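Local coordinates for protein glutamyl endopeptidase (Staphylococcus epidermidis, PDB 6TYA) that is a secreted serine protease that cleaves peptide bonds preferentially after glutamate, and also after aspartate, at residues S24-P29 with K51-G56; A116-N121 with P212-Q217; E158-L163 with N191-S196; S1-N6 with S164-N169. The protein carries 2 engineered substitutions. All coordinates share one frame; numbering follows the deposited sequence.

Interaction 1. Residues S24-P29 with K51-G56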
loop_
_atom_site.group_PDB
_atom_site.type_symbol
_atom_site.label_atom_id
_atom_site.label_comp_id
_atom_site.label_asym_id
_atom_site.label_seq_id
_atom_site.Cartn_x
_atom_site.Cartn_y
_atom_site.Cartn_z
ATOM N N SER A 24 -3.100 -4.985 1.013
ATOM C CA SER A 24 -2.443 -5.982 1.854
ATOM C C SER A 24 -2.115 -5.446 3.239
ATOM O O SER A 24 -1.685 -4.301 3.399
ATOM C CB SER A 24 -1.153 -6.489 1.198
ATOM O OG SER A 24 -1.432 -7.063 -0.074
ATOM N N PHE A 25 -2.292 -6.309 4.231
ATOM C CA PHE A 25 -1.960 -6.020 5.615
ATOM C C PHE A 25 -0.548 -6.525 5.896
ATOM O O PHE A 25 -0.165 -7.606 5.437
ATOM C CB PHE A 25 -3.004 -6.688 6.518
ATOM C CG PHE A 25 -2.655 -6.722 7.979
ATOM C CD1 PHE A 25 -2.592 -5.547 8.729
ATOM C CD2 PHE A 25 -2.447 -7.939 8.619
ATOM C CE1 PHE A 25 -2.289 -5.580 10.088
ATOM C CE2 PHE A 25 -2.155 -7.990 9.975
ATOM C CZ PHE A 25 -2.069 -6.811 10.715
ATOM N N ILE A 26 0.240 -5.718 6.611
ATOM C CA ILE A 26 1.635 -6.032 6.910
ATOM C C ILE A 26 1.799 -6.117 8.416
ATOM O O ILE A 26 1.392 -5.199 9.139
ATOM C CB ILE A 26 2.596 -4.985 6.314
ATOM C CG1 ILE A 26 2.570 -5.072 4.781
ATOM C CG2 ILE A 26 4.024 -5.190 6.849
ATOM C CD1 ILE A 26 3.580 -4.167 4.081
ATOM N N TYR A 27 2.394 -7.213 8.888
ATOM C CA TYR A 27 2.623 -7.428 10.316
ATOM C C TYR A 27 4.093 -7.765 10.531
ATOM O O TYR A 27 4.628 -8.692 9.905
ATOM C CB TYR A 27 1.718 -8.547 10.840
ATOM C CG TYR A 27 1.750 -8.803 12.336
ATOM C CD1 TYR A 27 2.732 -9.612 12.911
ATOM C CD2 TYR A 27 0.749 -8.299 13.159
ATOM C CE1 TYR A 27 2.743 -9.862 14.295
ATOM C CE2 TYR A 27 0.740 -8.542 14.518
ATOM C CZ TYR A 27 1.734 -9.323 15.085
ATOM O OH TYR A 27 1.691 -9.560 16.441
ATOM N N ILE A 28 4.751 -6.991 11.384
ATOM C CA ILE A 28 6.156 -7.212 11.715
ATOM C C ILE A 28 6.275 -7.268 13.230
ATOM O O ILE A 28 6.097 -6.232 13.888
ATOM C CB ILE A 28 7.059 -6.106 11.152
ATOM C CG1 ILE A 28 6.819 -5.910 9.652
ATOM C CG2 ILE A 28 8.524 -6.428 11.467
ATOM C CD1 ILE A 28 7.611 -4.742 9.063
ATOM N N PRO A 29 6.568 -8.426 13.825
ATOM C CA PRO A 29 6.741 -8.460 15.281
ATOM C C PRO A 29 8.038 -7.785 15.676
ATOM O O PRO A 29 9.038 -7.836 14.951
ATOM C CB PRO A 29 6.765 -9.960 15.609
ATOM C CG PRO A 29 7.280 -10.598 14.375
ATOM C CD PRO A 29 6.805 -9.745 13.211
ATOM N N LYS A 51 9.514 2.496 2.616
ATOM C CA LYS A 51 10.782 2.216 3.284
ATOM C C LYS A 51 10.609 2.137 4.799
ATOM O O LYS A 51 11.117 1.213 5.444
ATOM C CB LYS A 51 11.818 3.290 2.924
ATOM C CG LYS A 51 12.339 3.255 1.486
ATOM C CD LYS A 51 13.083 4.535 1.156
ATOM C CE LYS A 51 13.721 4.495 -0.245
ATOM N NZ LYS A 51 14.264 5.852 -0.646
ATOM N N HIS A 52 9.901 3.100 5.405
ATOM C CA HIS A 52 9.869 3.097 6.869
ATOM C C HIS A 52 9.025 1.954 7.429
ATOM O O HIS A 52 9.181 1.602 8.605
ATOM C CB HIS A 52 9.406 4.460 7.418
ATOM C CG HIS A 52 7.921 4.660 7.425
ATOM N ND1 HIS A 52 7.260 5.363 6.441
ATOM C CD2 HIS A 52 6.975 4.289 8.321
ATOM C CE1 HIS A 52 5.969 5.402 6.722
ATOM N NE2 HIS A 52 5.770 4.758 7.859
ATOM N N VAL A 53 8.155 1.352 6.617
ATOM C CA VAL A 53 7.409 0.184 7.068
ATOM C C VAL A 53 8.317 -1.036 7.114
ATOM O O VAL A 53 8.398 -1.728 8.135
ATOM C CB VAL A 53 6.193 -0.068 6.157
ATOM C CG1 VAL A 53 5.594 -1.443 6.448
ATOM C CG2 VAL A 53 5.154 1.033 6.354
ATOM N N VAL A 54 8.981 -1.341 5.993
ATOM C CA VAL A 54 9.845 -2.516 5.946
ATOM C C VAL A 54 11.004 -2.363 6.917
ATOM O O VAL A 54 11.556 -3.368 7.391
ATOM C CB VAL A 54 10.344 -2.797 4.505
ATOM C CG1 VAL A 54 9.160 -3.049 3.574
ATOM C CG2 VAL A 54 11.237 -1.672 3.978
ATOM N N ASN A 55 11.392 -1.118 7.242
ATOM C CA ASN A 55 12.449 -0.916 8.228
ATOM C C ASN A 55 12.091 -1.524 9.579
ATOM O O ASN A 55 12.990 -1.814 10.378
ATOM C CB ASN A 55 12.761 0.576 8.422
ATOM C CG ASN A 55 13.571 1.177 7.275
ATOM O OD1 ASN A 55 14.190 0.468 6.475
ATOM N ND2 ASN A 55 13.578 2.504 7.207
ATOM N N GLY A 56 10.803 -1.696 9.868
ATOM C CA GLY A 56 10.421 -2.337 11.116
ATOM C C GLY A 56 11.002 -3.727 11.282
ATOM O O GLY A 56 11.129 -4.205 12.418
HETATM O O HOH W 1 11.586 -6.624 13.477
#

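Interaction 2. Residues A116-N121 with P212-Q217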
loop_
_atom_site.group_PDB
_atom_site.type_symbol
_atom_site.label_atom_id
_atom_site.label_comp_id
_atom_site.label_asym_id
_atom_site.label_seq_id
_atom_site.Cartn_x
_atom_site.Cartn_y
_atom_site.Cartn_z
ATOM N N ALA A 116 -2.428 -5.266 -8.729
ATOM C CA ALA A 116 -3.036 -3.968 -8.990
ATOM C C ALA A 116 -2.534 -3.385 -10.312
ATOM O O ALA A 116 -1.420 -3.667 -10.765
ATOM C CB ALA A 116 -2.746 -2.998 -7.840
ATOM N N THR A 117 -3.392 -2.591 -10.947
ATOM C CA THR A 117 -3.013 -1.831 -12.131
ATOM C C THR A 117 -2.421 -0.493 -11.709
ATOM O O THR A 117 -3.035 0.246 -10.930
ATOM C CB THR A 117 -4.215 -1.584 -13.040
ATOM O OG1 THR A 117 -4.822 -2.832 -13.385
ATOM C CG2 THR A 117 -3.772 -0.843 -14.304
ATOM N N ILE A 118 -1.239 -0.188 -12.225
ATOM C CA ILE A 118 -0.557 1.067 -11.937
ATOM C C ILE A 118 -0.999 2.098 -12.963
ATOM O O ILE A 118 -1.012 1.824 -14.167
ATOM C CB ILE A 118 0.971 0.890 -11.975
ATOM C CG1 ILE A 118 1.442 -0.248 -11.052
ATOM C CG2 ILE A 118 1.657 2.218 -11.672
ATOM C CD1 ILE A 118 1.026 -0.139 -9.618
ATOM N N SER A 119 -1.369 3.287 -12.499
ATOM C CA SER A 119 -1.677 4.354 -13.441
ATOM C C SER A 119 -0.384 4.872 -14.060
ATOM O O SER A 119 0.666 4.903 -13.410
ATOM C CB SER A 119 -2.423 5.490 -12.744
ATOM O OG SER A 119 -2.676 6.547 -13.649
ATOM N N SER A 120 -0.449 5.250 -15.334
ATOM C CA SER A 120 0.675 5.973 -15.914
ATOM C C SER A 120 0.689 7.435 -15.475
ATOM O O SER A 120 1.687 8.140 -15.703
ATOM C CB SER A 120 0.637 5.860 -17.445
ATOM O OG SER A 120 -0.537 6.452 -17.968
ATOM N N ASN A 121 -0.392 7.888 -14.842
ATOM C CA ASN A 121 -0.496 9.192 -14.200
ATOM C C ASN A 121 -0.413 10.349 -15.190
ATOM O O ASN A 121 -0.106 11.473 -14.801
ATOM C CB ASN A 121 0.555 9.347 -13.089
ATOM C CG ASN A 121 0.034 8.883 -11.727
ATOM O OD1 ASN A 121 -1.130 9.123 -11.384
ATOM N ND2 ASN A 121 0.888 8.199 -10.956
ATOM N N PRO A 212 9.126 -7.083 -13.935
ATOM C CA PRO A 212 8.899 -7.009 -15.389
ATOM C C PRO A 212 7.452 -7.267 -15.789
ATOM O O PRO A 212 7.024 -6.794 -16.849
ATOM C CB PRO A 212 9.845 -8.082 -15.952
ATOM C CG PRO A 212 10.798 -8.422 -14.818
ATOM C CD PRO A 212 10.013 -8.199 -13.560
ATOM N N ASP A 213 6.687 -7.986 -14.971
ATOM C CA ASP A 213 5.284 -8.282 -15.231
ATOM C C ASP A 213 4.348 -7.188 -14.748
ATOM O O ASP A 213 3.126 -7.386 -14.756
ATOM C CB ASP A 213 4.900 -9.602 -14.560
ATOM C CG ASP A 213 5.304 -9.646 -13.085
ATOM O OD1 ASP A 213 6.465 -9.286 -12.774
ATOM O OD2 ASP A 213 4.467 -10.044 -12.243
ATOM N N ILE A 214 4.885 -6.049 -14.306
ATOM C CA ILE A 214 4.028 -5.034 -13.714
ATOM C C ILE A 214 3.023 -4.541 -14.755
ATOM O O ILE A 214 3.309 -4.487 -15.959
ATOM C CB ILE A 214 4.865 -3.880 -13.136
ATOM C CG1 ILE A 214 4.024 -3.031 -12.187
ATOM C CG2 ILE A 214 5.473 -3.038 -14.242
ATOM C CD1 ILE A 214 4.770 -2.616 -10.973
ATOM N N ASN A 215 1.822 -4.213 -14.286
ATOM C CA ASN A 215 0.727 -3.770 -15.144
ATOM C C ASN A 215 0.574 -2.255 -14.995
ATOM O O ASN A 215 -0.084 -1.779 -14.065
ATOM C CB ASN A 215 -0.562 -4.503 -14.778
ATOM C CG ASN A 215 -1.713 -4.165 -15.714
ATOM O OD1 ASN A 215 -1.510 -3.531 -16.746
ATOM N ND2 ASN A 215 -2.923 -4.597 -15.361
ATOM N N ILE A 216 1.183 -1.496 -15.911
ATOM C CA ILE A 216 1.042 -0.039 -15.970
ATOM C C ILE A 216 0.159 0.307 -17.163
ATOM O O ILE A 216 0.441 -0.117 -18.291
ATOM C CB ILE A 216 2.409 0.659 -16.076
ATOM C CG1 ILE A 216 3.307 0.254 -14.917
ATOM C CG2 ILE A 216 2.252 2.168 -16.052
ATOM C CD1 ILE A 216 4.668 0.847 -15.008
ATOM N N GLN A 217 -0.901 1.075 -16.922
ATOM C CA GLN A 217 -1.919 1.306 -17.954
ATOM C C GLN A 217 -1.826 2.680 -18.603
ATOM O O GLN A 217 -1.435 2.811 -19.768
ATOM C CB GLN A 217 -3.318 1.135 -17.363
ATOM C CG GLN A 217 -4.362 0.567 -18.336
ATOM C CD GLN A 217 -4.301 -0.953 -18.437
ATOM O OE1 GLN A 217 -3.249 -1.530 -18.741
ATOM N NE2 GLN A 217 -5.426 -1.611 -18.151
ATOM O OXT GLN A 217 -2.165 3.683 -17.967
HETATM O O HOH W 2 0.792 -4.815 -11.599
#

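Interaction 3. Residues E158-L163 with N191-S196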
loop_
_atom_site.group_PDB
_atom_site.type_symbol
_atom_site.label_atom_id
_atom_site.label_comp_id
_atom_site.label_asym_id
_atom_site.label_seq_id
_atom_site.Cartn_x
_atom_site.Cartn_y
_atom_site.Cartn_z
ATOM N N GLU A 158 5.806 13.573 -4.973
ATOM C CA GLU A 158 4.875 13.735 -3.867
ATOM C C GLU A 158 3.490 14.034 -4.398
ATOM O O GLU A 158 3.325 14.900 -5.264
ATOM C CB GLU A 158 5.309 14.864 -2.934
ATOM C CG GLU A 158 4.296 15.142 -1.830
ATOM C CD GLU A 158 4.929 15.209 -0.455
ATOM O OE1 GLU A 158 5.703 14.282 -0.114
ATOM O OE2 GLU A 158 4.669 16.198 0.274
ATOM N N LEU A 159 2.501 13.315 -3.881
ATOM C CA LEU A 159 1.102 13.620 -4.127
ATOM C C LEU A 159 0.404 13.739 -2.779
ATOM O O LEU A 159 0.500 12.829 -1.947
ATOM C CB LEU A 159 0.433 12.550 -4.999
ATOM C CG LEU A 159 -0.990 12.918 -5.450
ATOM C CD1 LEU A 159 -1.306 12.392 -6.837
ATOM C CD2 LEU A 159 -2.031 12.407 -4.469
ATOM N N ARG A 160 -0.306 14.848 -2.570
ATOM C CA ARG A 160 -0.978 15.111 -1.306
ATOM C C ARG A 160 -2.489 15.150 -1.494
ATOM O O ARG A 160 -2.989 15.455 -2.582
ATOM C CB ARG A 160 -0.497 16.431 -0.704
ATOM C CG ARG A 160 1.004 16.497 -0.545
ATOM C CD ARG A 160 1.455 17.889 -0.119
ATOM N NE ARG A 160 2.915 17.983 -0.080
ATOM C CZ ARG A 160 3.586 19.128 -0.004
ATOM N NH1 ARG A 160 2.923 20.279 0.034
ATOM N NH2 ARG A 160 4.910 19.123 0.019
ATOM N N TYR A 161 -3.216 14.871 -0.412
ATOM C CA TYR A 161 -4.674 14.817 -0.451
ATOM C C TYR A 161 -5.243 15.245 0.894
ATOM O O TYR A 161 -4.527 15.335 1.896
ATOM C CB TYR A 161 -5.193 13.409 -0.808
ATOM C CG TYR A 161 -4.260 12.291 -0.424
ATOM C CD1 TYR A 161 -4.169 11.847 0.891
ATOM C CD2 TYR A 161 -3.487 11.656 -1.389
ATOM C CE1 TYR A 161 -3.302 10.809 1.232
ATOM C CE2 TYR A 161 -2.626 10.623 -1.061
ATOM C CZ TYR A 161 -2.533 10.207 0.245
ATOM O OH TYR A 161 -1.669 9.185 0.545
ATOM N N ASP A 162 -6.563 15.470 0.910
ATOM C CA ASP A 162 -7.276 15.987 2.073
ATOM C C ASP A 162 -8.008 14.914 2.882
ATOM O O ASP A 162 -8.726 15.258 3.831
ATOM C CB ASP A 162 -8.278 17.072 1.641
ATOM C CG ASP A 162 -9.399 16.531 0.755
ATOM O OD1 ASP A 162 -9.661 15.304 0.748
ATOM O OD2 ASP A 162 -10.033 17.346 0.054
ATOM N N LEU A 163 -7.852 13.638 2.538
ATOM C CA LEU A 163 -8.580 12.557 3.194
ATOM C C LEU A 163 -7.805 12.059 4.414
ATOM O O LEU A 163 -6.587 12.229 4.517
ATOM C CB LEU A 163 -8.834 11.414 2.196
ATOM C CG LEU A 163 -7.599 10.883 1.442
ATOM C CD1 LEU A 163 -6.913 9.730 2.206
ATOM C CD2 LEU A 163 -7.928 10.484 -0.017
ATOM N N ASN A 191 -2.247 18.841 11.141
ATOM C CA ASN A 191 -3.371 18.233 10.416
ATOM C C ASN A 191 -3.687 19.041 9.148
ATOM O O ASN A 191 -4.801 19.512 8.975
ATOM C CB ASN A 191 -4.618 18.151 11.309
ATOM C CG ASN A 191 -4.473 17.148 12.449
ATOM O OD1 ASN A 191 -3.930 16.048 12.281
ATOM N ND2 ASN A 191 -4.975 17.522 13.619
ATOM N N LYS A 192 -2.697 19.202 8.268
ATOM C CA LYS A 192 -2.837 19.960 7.029
ATOM C C LYS A 192 -3.191 19.065 5.839
ATOM O O LYS A 192 -4.142 19.347 5.105
ATOM C CB LYS A 192 -1.536 20.727 6.744
ATOM C CG LYS A 192 -1.340 21.940 7.661
ATOM C CD LYS A 192 -2.046 23.177 7.100
ATOM C CE LYS A 192 -2.854 23.937 8.159
ATOM N NZ LYS A 192 -3.905 24.812 7.538
ATOM N N TYR A 193 -2.441 17.988 5.633
ATOM C CA TYR A 193 -2.683 17.092 4.510
ATOM C C TYR A 193 -2.033 15.758 4.820
ATOM O O TYR A 193 -1.213 15.644 5.733
ATOM C CB TYR A 193 -2.120 17.661 3.211
ATOM C CG TYR A 193 -0.629 17.942 3.284
ATOM C CD1 TYR A 193 0.310 16.915 3.135
ATOM C CD2 TYR A 193 -0.156 19.236 3.491
ATOM C CE1 TYR A 193 1.656 17.162 3.198
ATOM C CE2 TYR A 193 1.205 19.498 3.547
ATOM C CZ TYR A 193 2.105 18.459 3.402
ATOM O OH TYR A 193 3.463 18.713 3.450
ATOM N N ASN A 194 -2.377 14.761 4.019
ATOM C CA ASN A 194 -1.662 13.500 3.994
ATOM C C ASN A 194 -0.970 13.364 2.644
ATOM O O ASN A 194 -1.307 14.055 1.678
ATOM C CB ASN A 194 -2.613 12.333 4.287
ATOM C CG ASN A 194 -2.991 12.256 5.775
ATOM O OD1 ASN A 194 -2.130 12.364 6.641
ATOM N ND2 ASN A 194 -4.270 12.106 6.064
ATOM N N SER A 195 0.036 12.499 2.586
ATOM C CA SER A 195 0.929 12.508 1.439
ATOM C C SER A 195 1.304 11.089 1.031
ATOM O O SER A 195 1.339 10.161 1.851
ATOM C CB SER A 195 2.183 13.347 1.725
ATOM O OG SER A 195 2.847 12.872 2.880
ATOM N N SER A 196 1.565 10.938 -0.262
ATOM C CA SER A 196 1.942 9.676 -0.854
ATOM C C SER A 196 3.164 9.878 -1.733
ATOM O O SER A 196 3.473 10.995 -2.162
ATOM C CB SER A 196 0.792 9.106 -1.698
ATOM O OG SER A 196 0.492 9.982 -2.778
#

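Interaction 4. Residues S1-N6 with S164-N169. Engineered in segment 1-6: Cys2 (natural residue Val).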
loop_
_atom_site.group_PDB
_atom_site.type_symbol
_atom_site.label_atom_id
_atom_site.label_comp_id
_atom_site.label_asym_id
_atom_site.label_seq_id
_atom_site.Cartn_x
_atom_site.Cartn_y
_atom_site.Cartn_z
ATOM N N SER A 1 0.603 10.112 9.099
ATOM C CA SER A 1 -0.778 9.754 8.773
ATOM C C SER A 1 -1.721 10.456 9.754
ATOM O O SER A 1 -1.662 10.200 10.955
ATOM C CB SER A 1 -0.971 8.235 8.822
ATOM O OG SER A 1 0.025 7.539 8.074
ATOM N N CYS A 2 -2.598 11.329 9.241
ATOM C CA CYS A 2 -3.331 12.279 10.066
ATOM C C CYS A 2 -4.828 12.205 9.807
ATOM O O CYS A 2 -5.261 12.080 8.657
ATOM C CB CYS A 2 -2.855 13.726 9.788
ATOM S SG CYS A 2 -1.034 13.929 9.791
ATOM N N ILE A 3 -5.606 12.331 10.879
ATOM C CA ILE A 3 -7.038 12.601 10.774
ATOM C C ILE A 3 -7.230 14.066 10.389
ATOM O O ILE A 3 -6.792 14.973 11.107
ATOM C CB ILE A 3 -7.761 12.285 12.089
ATOM C CG1 ILE A 3 -7.573 10.819 12.484
ATOM C CG2 ILE A 3 -9.230 12.644 11.978
ATOM C CD1 ILE A 3 -8.422 9.870 11.684
ATOM N N LEU A 4 -7.906 14.297 9.275
ATOM C CA LEU A 4 -8.130 15.615 8.703
ATOM C C LEU A 4 -9.590 16.030 8.846
ATOM O O LEU A 4 -10.439 15.223 9.241
ATOM C CB LEU A 4 -7.712 15.609 7.227
ATOM C CG LEU A 4 -6.224 15.305 7.031
ATOM C CD1 LEU A 4 -5.832 15.380 5.562
ATOM C CD2 LEU A 4 -5.383 16.265 7.855
ATOM N N PRO A 5 -9.918 17.302 8.554
ATOM C CA PRO A 5 -11.339 17.707 8.548
ATOM C C PRO A 5 -12.228 16.783 7.729
ATOM O O PRO A 5 -13.364 16.497 8.134
ATOM C CB PRO A 5 -11.294 19.120 7.953
ATOM C CG PRO A 5 -9.956 19.657 8.374
ATOM C CD PRO A 5 -9.015 18.465 8.404
ATOM N N ASN A 6 -11.740 16.319 6.576
ATOM C CA ASN A 6 -12.409 15.284 5.793
ATOM C C ASN A 6 -11.998 13.931 6.358
ATOM O O ASN A 6 -10.867 13.474 6.166
ATOM C CB ASN A 6 -12.043 15.415 4.319
ATOM C CG ASN A 6 -12.529 14.239 3.494
ATOM O OD1 ASN A 6 -13.478 13.548 3.874
ATOM N ND2 ASN A 6 -11.872 14.000 2.354
ATOM N N SER A 164 -8.524 11.424 5.340
ATOM C CA SER A 164 -7.938 11.004 6.608
ATOM C C SER A 164 -7.231 9.653 6.495
ATOM O O SER A 164 -7.695 8.751 5.789
ATOM C CB SER A 164 -9.013 10.930 7.697
ATOM O OG SER A 164 -9.417 12.224 8.112
ATOM N N THR A 165 -6.100 9.527 7.195
ATOM C CA THR A 165 -5.400 8.262 7.402
ATOM C C THR A 165 -4.890 8.225 8.836
ATOM O O THR A 165 -4.916 9.232 9.544
ATOM C CB THR A 165 -4.208 8.079 6.456
ATOM O OG1 THR A 165 -3.308 9.181 6.627
ATOM C CG2 THR A 165 -4.656 7.988 4.979
ATOM N N VAL A 166 -4.410 7.052 9.259
ATOM C CA VAL A 166 -3.938 6.823 10.622
ATOM C C VAL A 166 -2.716 5.916 10.554
ATOM O O VAL A 166 -2.547 5.152 9.600
ATOM C CB VAL A 166 -5.050 6.191 11.500
ATOM C CG1 VAL A 166 -4.595 5.994 12.913
ATOM C CG2 VAL A 166 -6.287 7.071 11.512
ATOM N N GLY A 167 -1.843 6.018 11.561
ATOM C CA GLY A 167 -0.780 5.042 11.728
ATOM C C GLY A 167 -1.272 3.625 11.488
ATOM O O GLY A 167 -2.288 3.201 12.051
ATOM N N GLY A 168 -0.565 2.886 10.635
ATOM C CA GLY A 168 -1.044 1.645 10.068
ATOM C C GLY A 168 -1.349 1.762 8.584
ATOM O O GLY A 168 -1.171 0.786 7.844
ATOM N N ASN A 169 -1.772 2.953 8.137
ATOM C CA ASN A 169 -2.034 3.200 6.725
ATOM C C ASN A 169 -0.761 3.266 5.886
ATOM O O ASN A 169 -0.849 3.157 4.661
ATOM C CB ASN A 169 -2.825 4.507 6.556
ATOM C CG ASN A 169 -4.348 4.299 6.572
ATOM O OD1 ASN A 169 -5.059 4.908 7.375
ATOM N ND2 ASN A 169 -4.852 3.465 5.659
#

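Interaction 1. Residues S24-P29 with K51-G56
Ile26 and Ile28 of strand 23-30, in the first beta barrel of this chymotrypsin-like protease, face Val53 and Gly56. The partner segment holds the short helix 51-54, which carries His52, the predicted charge-relay histidine. No direct hydrogen bond joins the segments, so side chains and backbone meet mainly by van der Waals contact. CG2 and CD1 of Ile26 both lie 4.1 Å from CG1 of Val53. That methyl stands anti to the Val53 backbone N (chi1 168°), which leaves CG2 of Val53 over one face of the His52 ring.

Ile28 touches backbone instead. Its CD1 comes within 3.3 Å of Val53 O, and its CG2 within 3.6 Å of Gly56 O. The two methyls thus rest on the carbonyl oxygens of Val53 and Gly56. The chains come closest here, with the CA atoms of Gly56 and Ile28 6.5 Å apart. The same Val53 O accepts a hydrogen bond from Gly56 N at 3.0 Å, which helps fix its position.

Further out, Ile26 also packs on Ile47 and Thr49 of strand 46-49, and Val53 touches Ser170. His52 itself is held between Asp94, through ND1, and Ser170, through NE2. Beside this contact, one water donates to Gly56 O at 2.7 Å and to Pro29 O at 3.2 Å.

Interaction 2. Residues A116-N121 with P212-Q217
Ile118 meets Ile214, Asn215 and Ile216 where the C-terminal tail lies against the segment 116-121. Its side chain can be followed outward. CB rests 3.8 Å from CG1 of Ile216, with Asn215 O also close by. CG1 lies 3.7 Å from the same Asn215 O and 4.0 Å from CG1 of Ile214, where the two isoleucine side chains cross at about a right angle. At the tip, CD1 is bent away from the tail (chi2 -56°), so CG1 carries the contact with Ile214. CG2, anti to the Ile118 backbone N, lies on the other branch and meets CG1 of Ile216 at 4.1 Å. Beyond these contacts the side chain packs on Val42 and Val181.

The backbones are joined by one beta bridge, between Ile118 and Ile216. Ile118 N donates to Asn215 O at 2.7 Å. Gln217 N donates to Ile118 O at 2.9 Å, in a nearly straight bond of 163°. Both ends of the Ile118 backbone are therefore satisfied by the tail. A water extends the pairing by giving a bond to Ala116 O and taking one from Asn215 N.

The chain terminus is tied too. Ser120 OG donates to the terminal OXT of Gln217 at 3.2 Å. Next to it, Ser119 OG accepts from Asn121 N at 2.9 Å, which makes an ST turn.

Segment 116-121 belongs to the connection between the two beta barrels. The tail follows helix 201-210, the C-terminal helix of the chymotrypsin-like fold, and fastens to that connection.

Interaction 3. Residues E158-L163 with N191-S196
Strands 158-161 and 193-196 run antiparallel, their axes 4.6 Å apart at the closest, with Leu159-Ser196 and Tyr161-Asn194 as hydrogen-bonded pairs and Arg160-Ser195 as the non-hydrogen-bonded pair between them. Leu159 O is gripped twice by Ser196, at 2.7 Å by its N and at 3.0 Å by its OG.

On the face of Arg160, the guanidinium lies flat on the Tyr193 ring, with planes 6° apart and centres 4.5 Å apart. The extended chain brings Arg160 CD over the same ring, 3.5 Å from its centroid, in a CH-pi contact. Glu158 sits at the guanidinium edge in a salt bridge through OE2, which helps hold the group's rotation. The other oxygen, OE1, bonds to Tyr186. Arg160 also makes a cation-pi contact with Tyr153.

On the face of Leu159 and Tyr161, the Tyr161 ring passes over the backbone of Asn194. Its CE1 lies 3.5 Å from Asn194 CB, and its OH is bonded to His185. Asn194 ND2 reaches past the strand end to Leu163 O at 2.8 Å, in the carbonyl plane and nearly in its own amide plane.

Strand 158-161 also pairs with strand 144-155, and strand 193-198 with strand 181-189. The contact therefore joins neighbouring strands of the second barrel. Tyr161 and Leu163 also pack on Ile130 and Val132 of strand 129-134.

Interaction 4. Residues S1-N6 with S164-N169
The N-terminal segment, from Ser1 to Asn6, lies along the loop that leads to Ser170, the predicted catalytic serine, and Ser1 and Ser164 make much of the contact. Ser164 OG is a two-way link. It accepts from Leu4 N at 2.8 Å and donates to Asn6 O at 2.7 Å, so one hydroxyl gathers the bend around Pro5. Its torsion puts OG anti to the Ser164 carbonyl carbon (chi1 -73°), turned to both partners. Thr165 N donates to Cys2 O at 3.1 Å, in a straight bond that reaches the oxygen from above the carbonyl plane.

Cys2 is an engineered residue, valine in the natural protein. It forms a disulfide with Cys190 that ties the N-terminus to the second barrel. Ser1, the one pro-peptide residue kept, precedes it. Ser1 CB lies 3.3 Å from Thr165 OG1 and 3.4 Å from Val166 C, while Ser1 OG bonds to His185.

Residues 166-169 form a type II beta turn, with Gly168 at a position of positive phi. By likeness to trypsin-like proteases, this turn, just before Ser170, probably helps form the oxyanion hole. Asn169 braces the turn twice: its N donates to Val166 O, and its OD1 accepts from Val166 N at 2.9 Å on a lone pair in the carbonyl plane. Ile3 CD1 also packs on Val166 CG2 at 3.5 Å.

In the fold
Interaction 1 lies in the six-stranded first barrel, and interaction 3 in the second barrel. Interaction 4 adjoins interaction 3, with centres 9 Å apart. Asn194 ND2 probably bonds to Cys2 O, and Asp162 OD1 to Asn6 ND2. Interactions 1 and 4 approach the predicted triad from its histidine and serine sides, with nearest atoms about 6 Å apart. Interaction 2, where the tail after helix 201-210 meets the inter-barrel connection, lies about 26 Å from interaction 4, centre to centre, across the chain's centre. Along the chain, interaction 4 encloses interaction 1 and crosses interactions 2 and 3, and interaction 3 lies within interaction 2. The N-terminus thus joins the active-site end, the C-terminus the far side.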